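Local coordinates for Iron(III) ABC transporter, periplasmic iron-compound-binding protein (Vibrio cholerae, PDB 5GGY) that probably binds ferric siderophores, including the iron complex of desferal, in the periplasm and delivers them to an ABC transporter for iron uptake, at residues Ile117-Lys121 with Lys136-Tyr141; Leu209-Val215 with Leu237-Phe243. All coordinates share one frame; numbering follows the deposited sequence.

Interaction 1 (Ile117-Lys121 with Lys136-Tyr141)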
loop_
_atom_site.group_PDB
_atom_site.type_symbol
_atom_site.label_atom_id
_atom_site.label_comp_id
_atom_site.label_asym_id
_atom_site.label_seq_id
_atom_site.Cartn_x
_atom_site.Cartn_y
_atom_site.Cartn_z
ATOM N N ILE A 117 -2.959 -6.463 -5.765
ATOM C CA ILE A 117 -2.802 -5.023 -5.613
ATOM C C ILE A 117 -2.310 -4.387 -6.906
ATOM O O ILE A 117 -2.783 -3.330 -7.315
ATOM C CB ILE A 117 -1.814 -4.683 -4.471
ATOM C CG1 ILE A 117 -2.421 -5.047 -3.121
ATOM C CG2 ILE A 117 -1.443 -3.212 -4.506
ATOM C CD1 ILE A 117 -1.499 -4.782 -1.956
ATOM N N SER A 118 -1.365 -5.052 -7.557
ATOM C CA SER A 118 -0.797 -4.553 -8.800
ATOM C C SER A 118 -1.832 -4.555 -9.920
ATOM O O SER A 118 -1.913 -3.607 -10.702
ATOM C CB SER A 118 0.423 -5.384 -9.205
ATOM O OG SER A 118 1.029 -4.849 -10.371
ATOM N N HIS A 119 -2.627 -5.620 -9.990
ATOM C CA HIS A 119 -3.684 -5.718 -10.992
ATOM C C HIS A 119 -4.748 -4.649 -10.766
ATOM O O HIS A 119 -5.290 -4.089 -11.718
ATOM C CB HIS A 119 -4.321 -7.108 -10.975
ATOM C CG HIS A 119 -3.454 -8.177 -11.564
ATOM N ND1 HIS A 119 -2.224 -7.910 -12.123
ATOM C CD2 HIS A 119 -3.639 -9.512 -11.682
ATOM C CE1 HIS A 119 -1.687 -9.036 -12.560
ATOM N NE2 HIS A 119 -2.527 -10.023 -12.305
ATOM N N PHE A 120 -5.041 -4.380 -9.497
ATOM C CA PHE A 120 -6.021 -3.371 -9.118
ATOM C C PHE A 120 -5.609 -2.000 -9.634
ATOM O O PHE A 120 -6.445 -1.211 -10.077
ATOM C CB PHE A 120 -6.181 -3.352 -7.599
ATOM C CG PHE A 120 -7.240 -2.411 -7.098
ATOM C CD1 PHE A 120 -8.580 -2.639 -7.367
ATOM C CD2 PHE A 120 -6.893 -1.321 -6.317
ATOM C CE1 PHE A 120 -9.551 -1.780 -6.886
ATOM C CE2 PHE A 120 -7.855 -0.462 -5.834
ATOM C CZ PHE A 120 -9.184 -0.687 -6.116
ATOM N N LYS A 121 -4.311 -1.729 -9.590
ATOM C CA LYS A 121 -3.781 -0.459 -10.067
ATOM C C LYS A 121 -3.807 -0.353 -11.588
ATOM O O LYS A 121 -4.240 0.657 -12.136
ATOM C CB LYS A 121 -2.356 -0.267 -9.561
ATOM C CG LYS A 121 -2.245 -0.141 -8.064
ATOM C CD LYS A 121 -0.798 -0.130 -7.652
ATOM C CE LYS A 121 -0.651 0.193 -6.186
ATOM N NZ LYS A 121 0.774 0.102 -5.791
ATOM N N LYS A 136 -8.843 3.740 -1.967
ATOM C CA LYS A 136 -9.259 2.477 -1.368
ATOM C C LYS A 136 -8.074 1.704 -0.799
ATOM O O LYS A 136 -8.210 0.990 0.194
ATOM C CB LYS A 136 -10.010 1.621 -2.388
ATOM C CG LYS A 136 -11.393 2.152 -2.712
ATOM C CD LYS A 136 -12.314 1.045 -3.182
ATOM C CE LYS A 136 -13.756 1.516 -3.237
ATOM N NZ LYS A 136 -14.688 0.400 -3.557
ATOM N N LEU A 137 -6.914 1.854 -1.429
ATOM C CA LEU A 137 -5.689 1.240 -0.932
ATOM C C LEU A 137 -5.201 1.948 0.325
ATOM O O LEU A 137 -4.759 1.304 1.276
ATOM C CB LEU A 137 -4.603 1.262 -2.009
ATOM C CG LEU A 137 -4.814 0.297 -3.175
ATOM C CD1 LEU A 137 -3.769 0.528 -4.249
ATOM C CD2 LEU A 137 -4.775 -1.140 -2.681
ATOM N N GLU A 138 -5.280 3.276 0.315
ATOM C CA GLU A 138 -4.894 4.082 1.467
ATOM C C GLU A 138 -5.767 3.755 2.671
ATOM O O GLU A 138 -5.272 3.606 3.788
ATOM C CB GLU A 138 -4.989 5.574 1.142
ATOM C CG GLU A 138 -3.897 6.090 0.222
ATOM C CD GLU A 138 -4.173 7.497 -0.276
ATOM O OE1 GLU A 138 -5.231 8.056 0.079
ATOM O OE2 GLU A 138 -3.334 8.041 -1.022
ATOM N N ALA A 139 -7.070 3.648 2.431
ATOM C CA ALA A 139 -8.018 3.303 3.481
ATOM C C ALA A 139 -7.766 1.889 3.987
ATOM O O ALA A 139 -7.974 1.593 5.163
ATOM C CB ALA A 139 -9.444 3.439 2.975
ATOM N N MET A 140 -7.312 1.024 3.088
ATOM C CA MET A 140 -7.020 -0.362 3.426
ATOM C C MET A 140 -5.832 -0.473 4.381
ATOM O O MET A 140 -5.906 -1.164 5.398
ATOM C CB MET A 140 -6.749 -1.172 2.156
ATOM C CG MET A 140 -6.699 -2.671 2.382
ATOM S SD MET A 140 -6.431 -3.615 0.872
ATOM C CE MET A 140 -4.725 -3.212 0.516
ATOM N N TYR A 141 -4.742 0.211 4.048
ATOM C CA TYR A 141 -3.530 0.179 4.862
ATOM C C TYR A 141 -3.770 0.809 6.227
ATOM O O TYR A 141 -3.173 0.406 7.224
ATOM C CB TYR A 141 -2.386 0.890 4.140
ATOM C CG TYR A 141 -1.988 0.221 2.845
ATOM C CD1 TYR A 141 -1.894 -1.163 2.758
ATOM C CD2 TYR A 141 -1.720 0.969 1.705
ATOM C CE1 TYR A 141 -1.534 -1.781 1.576
ATOM C CE2 TYR A 141 -1.360 0.358 0.519
ATOM C CZ TYR A 141 -1.270 -1.016 0.459
ATOM O OH TYR A 141 -0.911 -1.626 -0.723
#

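Interaction 2 (Leu209-Val215 with Leu237-Phe243)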
loop_
_atom_site.group_PDB
_atom_site.type_symbol
_atom_site.label_atom_id
_atom_site.label_comp_id
_atom_site.label_asym_id
_atom_site.label_seq_id
_atom_site.Cartn_x
_atom_site.Cartn_y
_atom_site.Cartn_z
ATOM N N LEU A 209 -6.712 -33.881 8.132
ATOM C CA LEU A 209 -7.192 -33.101 9.269
ATOM C C LEU A 209 -6.356 -33.365 10.517
ATOM O O LEU A 209 -6.125 -32.461 11.321
ATOM C CB LEU A 209 -8.664 -33.404 9.553
ATOM C CG LEU A 209 -9.279 -32.655 10.738
ATOM C CD1 LEU A 209 -9.229 -31.146 10.512
ATOM C CD2 LEU A 209 -10.705 -33.116 11.014
ATOM N N SER A 210 -5.892 -34.602 10.663
ATOM C CA SER A 210 -5.088 -34.999 11.815
ATOM C C SER A 210 -3.777 -34.218 11.930
ATOM O O SER A 210 -3.187 -34.142 13.008
ATOM C CB SER A 210 -4.788 -36.496 11.750
ATOM O OG SER A 210 -4.103 -36.822 10.552
ATOM N N GLU A 211 -3.324 -33.638 10.820
ATOM C CA GLU A 211 -2.084 -32.864 10.814
ATOM C C GLU A 211 -2.199 -31.596 11.648
ATOM O O GLU A 211 -1.190 -31.021 12.051
ATOM C CB GLU A 211 -1.673 -32.501 9.385
ATOM C CG GLU A 211 -0.998 -33.629 8.619
ATOM C CD GLU A 211 0.368 -33.988 9.181
ATOM O OE1 GLU A 211 0.992 -33.134 9.848
ATOM O OE2 GLU A 211 0.821 -35.129 8.952
ATOM N N LEU A 212 -3.430 -31.163 11.907
ATOM C CA LEU A 212 -3.661 -29.964 12.707
ATOM C C LEU A 212 -3.354 -30.196 14.184
ATOM O O LEU A 212 -3.394 -29.264 14.985
ATOM C CB LEU A 212 -5.102 -29.476 12.545
ATOM C CG LEU A 212 -5.496 -28.948 11.165
ATOM C CD1 LEU A 212 -6.829 -28.225 11.241
ATOM C CD2 LEU A 212 -4.416 -28.033 10.615
ATOM N N GLN A 213 -3.048 -31.439 14.542
ATOM C CA GLN A 213 -2.614 -31.756 15.899
ATOM C C GLN A 213 -1.316 -31.033 16.235
ATOM O O GLN A 213 -1.052 -30.720 17.395
ATOM C CB GLN A 213 -2.427 -33.262 16.081
ATOM C CG GLN A 213 -3.701 -34.028 16.371
ATOM C CD GLN A 213 -3.438 -35.505 16.590
ATOM O OE1 GLN A 213 -3.704 -36.045 17.664
ATOM N NE2 GLN A 213 -2.906 -36.167 15.568
ATOM N N HIS A 214 -0.514 -30.758 15.210
ATOM C CA HIS A 214 0.753 -30.056 15.393
ATOM C C HIS A 214 0.553 -28.587 15.753
ATOM O O HIS A 214 1.521 -27.863 15.981
ATOM C CB HIS A 214 1.611 -30.167 14.133
ATOM C CG HIS A 214 2.403 -31.435 14.053
ATOM N ND1 HIS A 214 2.468 -32.202 12.907
ATOM C CD2 HIS A 214 3.168 -32.070 14.968
ATOM C CE1 HIS A 214 3.233 -33.253 13.125
ATOM N NE2 HIS A 214 3.673 -33.198 14.373
ATOM N N VAL A 215 -0.700 -28.148 15.800
ATOM C CA VAL A 215 -1.003 -26.782 16.197
ATOM C C VAL A 215 -1.337 -26.721 17.686
ATOM O O VAL A 215 -2.489 -26.515 18.076
ATOM C CB VAL A 215 -2.165 -26.193 15.375
ATOM C CG1 VAL A 215 -2.254 -24.688 15.585
ATOM C CG2 VAL A 215 -1.976 -26.507 13.898
ATOM N N LEU A 237 -11.804 -36.711 15.939
ATOM C CA LEU A 237 -10.513 -36.143 15.554
ATOM C C LEU A 237 -10.458 -34.640 15.808
ATOM O O LEU A 237 -9.405 -34.093 16.133
ATOM C CB LEU A 237 -10.219 -36.436 14.080
ATOM C CG LEU A 237 -8.893 -35.927 13.508
ATOM C CD1 LEU A 237 -7.717 -36.511 14.274
ATOM C CD2 LEU A 237 -8.789 -36.255 12.025
ATOM N N TRP A 238 -11.601 -33.978 15.665
ATOM C CA TRP A 238 -11.685 -32.534 15.844
ATOM C C TRP A 238 -11.852 -32.150 17.310
ATOM O O TRP A 238 -11.225 -31.204 17.782
ATOM C CB TRP A 238 -12.839 -31.968 15.018
ATOM C CG TRP A 238 -13.085 -30.501 15.215
ATOM C CD1 TRP A 238 -13.947 -29.927 16.099
ATOM C CD2 TRP A 238 -12.468 -29.424 14.500
ATOM N NE1 TRP A 238 -13.905 -28.559 15.983
ATOM C CE2 TRP A 238 -13.004 -28.226 15.007
ATOM C CE3 TRP A 238 -11.512 -29.359 13.481
ATOM C CZ2 TRP A 238 -12.616 -26.974 14.531
ATOM C CZ3 TRP A 238 -11.127 -28.114 13.008
ATOM C CH2 TRP A 238 -11.678 -26.939 13.535
ATOM N N ARG A 239 -12.694 -32.887 18.029
ATOM C CA ARG A 239 -12.935 -32.609 19.443
ATOM C C ARG A 239 -11.689 -32.862 20.288
ATOM O O ARG A 239 -11.587 -32.379 21.416
ATOM C CB ARG A 239 -14.101 -33.451 19.973
ATOM C CG ARG A 239 -15.409 -32.687 20.123
ATOM C CD ARG A 239 -16.364 -33.419 21.052
ATOM N NE ARG A 239 -16.780 -32.588 22.179
ATOM C CZ ARG A 239 -16.109 -32.488 23.324
ATOM N NH1 ARG A 239 -14.985 -33.168 23.498
ATOM N NH2 ARG A 239 -16.564 -31.707 24.294
ATOM N N ALA A 240 -10.745 -33.619 19.735
ATOM C CA ALA A 240 -9.513 -33.948 20.441
ATOM C C ALA A 240 -8.352 -33.062 19.994
ATOM O O ALA A 240 -7.192 -33.358 20.276
ATOM C CB ALA A 240 -9.167 -35.416 20.239
ATOM N N MET A 241 -8.671 -31.978 19.295
ATOM C CA MET A 241 -7.656 -31.029 18.856
ATOM C C MET A 241 -7.248 -30.095 19.988
ATOM O O MET A 241 -8.094 -29.654 20.765
ATOM C CB MET A 241 -8.159 -30.215 17.665
ATOM C CG MET A 241 -8.252 -31.001 16.374
ATOM S SD MET A 241 -6.629 -31.510 15.779
ATOM C CE MET A 241 -7.088 -32.492 14.350
ATOM N N PRO A 242 -5.943 -29.791 20.082
ATOM C CA PRO A 242 -5.404 -28.898 21.115
ATOM C C PRO A 242 -6.052 -27.517 21.087
ATOM O O PRO A 242 -6.384 -26.978 22.141
ATOM C CB PRO A 242 -3.916 -28.806 20.762
ATOM C CG PRO A 242 -3.633 -30.043 19.985
ATOM C CD PRO A 242 -4.882 -30.336 19.215
ATOM N N PHE A 243 -6.231 -26.962 19.893
ATOM C CA PHE A 243 -6.830 -25.641 19.738
ATOM C C PHE A 243 -8.334 -25.673 19.971
ATOM O O PHE A 243 -8.936 -24.660 20.318
ATOM C CB PHE A 243 -6.530 -25.078 18.348
ATOM C CG PHE A 243 -6.777 -26.053 17.232
ATOM C CD1 PHE A 243 -8.030 -26.162 16.652
ATOM C CD2 PHE A 243 -5.750 -26.853 16.755
ATOM C CE1 PHE A 243 -8.255 -27.055 15.620
ATOM C CE2 PHE A 243 -5.970 -27.746 15.724
ATOM C CZ PHE A 243 -7.223 -27.847 15.155
#

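Interaction 1 (Ile117-Lys121 with Lys136-Tyr141)
L137 is the bump and the side chains of I117, F120 and K121 form the hollow, one turn of helix 112-126 receiving a single leucine from helix 130-154. The two short segments lie nearly antiparallel, at 152°, but their axes come no closer than 12.5 Å, so side chains rather than backbones bridge the gap. L137 carries its CG anti to its own carbonyl carbon (chi1 -72°), which spreads the fork over three neighbours. CD2 leans on I117 CG2 at 4.3 Å. CG sits 4.1 Å from F120 CD2, leucine and ring sliding past one another in opposite directions and meeting obliquely. At the other branch, the extended chain of K121 crosses the leucine at about a right angle, and its CE lies 3.7 Å from L137 CD1. At one margin of this hollow the F120 ring also reaches K136 CB, before the lysine leads away to a salt bridge with E32. At the other, I117 becomes the projection: its CD1 is met by Y141 arriving from the opposite direction, with OH 3.4 Å away and the methyl lying at the ring's edge, near its plane. M140 CE adds a looser touch, 4.4 Å from the same I117 CD1. No hydrogen bond joins the segments, and the polar ends find partners elsewhere. K121 NZ forms a salt bridge with E54 of the second subunit, and Y141 OH is hydrogen-bonded to that same E54, so the apolar interlock borders the subunit interface. The arrangement is that of an antiparallel helical hairpin, whose second arm, helix 130-154, is consistent with the long helix that connects the two lobes in this family of siderophore-binding proteins.

Interaction 2 (Leu209-Val215 with Leu237-Phe243)
The backbones of L209-V215 and L237-F243 advance side by side in the same sense, S210 facing L237, Q213 facing M241 and V215 facing F243, with the closest CA atoms, those of Q213 and M241, 5.9 Å apart. One partner is a 3-10 segment, 209-214, in the connection between strands 204-208 and 219-223 of the mixed sheet; the other is the break between helices 236-239 and 242-245, in the helical connection of the beta-alpha-beta crossover from strand 219-223 to the parallel strand 249-252. L209 and L237 slide past each other, L237 CD2 resting 3.8 Å from L209 CB, while L237 CD1 touches S210 CB. At a right angle to L209, the indole of W238 presents its edge, CE3, to L209 CD1. M241, at the N-cap position of the second helix, fills the middle: its chain bends at chi2 (-66°), which brings the methyl back against the 3-10 segment, CE against the L209 carbonyl and near L212 CB, and SD meeting Q213 CG where the two chains cross at about a right angle. F243 holds its CG between its backbone N and carbonyl carbon (chi1 47°), and this turns the ring edge toward the 3-10 segment. CE2 and CZ each lie 3.7 Å from L212 CB, CD2 is 3.9 Å from V215 CB, and the same rim faces the carbonyl oxygens of L212 and V215. M241 CB lies over one face of that ring, offset toward the rim. V220 and V249 of the sheet also pack on F243. P242 rests its CG on the Q213 carbonyl. Within the 3-10 segment, S210 O is gripped twice from opposite faces of its plane, by Q213 N and by Q213 NE2, the latter at 3.3 Å with an N-H...O angle of 153°.

In the fold
From the N terminus, the chain first builds the lobe containing the parallel sheet of strands 19-21, 80-83 and 100-102, then enters helix 112-126. Interaction 1 closes a short loop of 14 residues as helix 130-154 turns back on it. The chain next crosses to the mixed sheet, laying down strands 161-167, 172-176, 192-193 and 204-208 before interaction 2 opens. That contact closes a loop of 21 residues containing strand 219-223 and helix 229-234. The two are in series, neither nested nor crossed, on opposite sides of the chain's centre, their centres about 36 Å apart. Interaction 1 thus ties paired helices together, while interaction 2 fastens an outer corner of the second lobe.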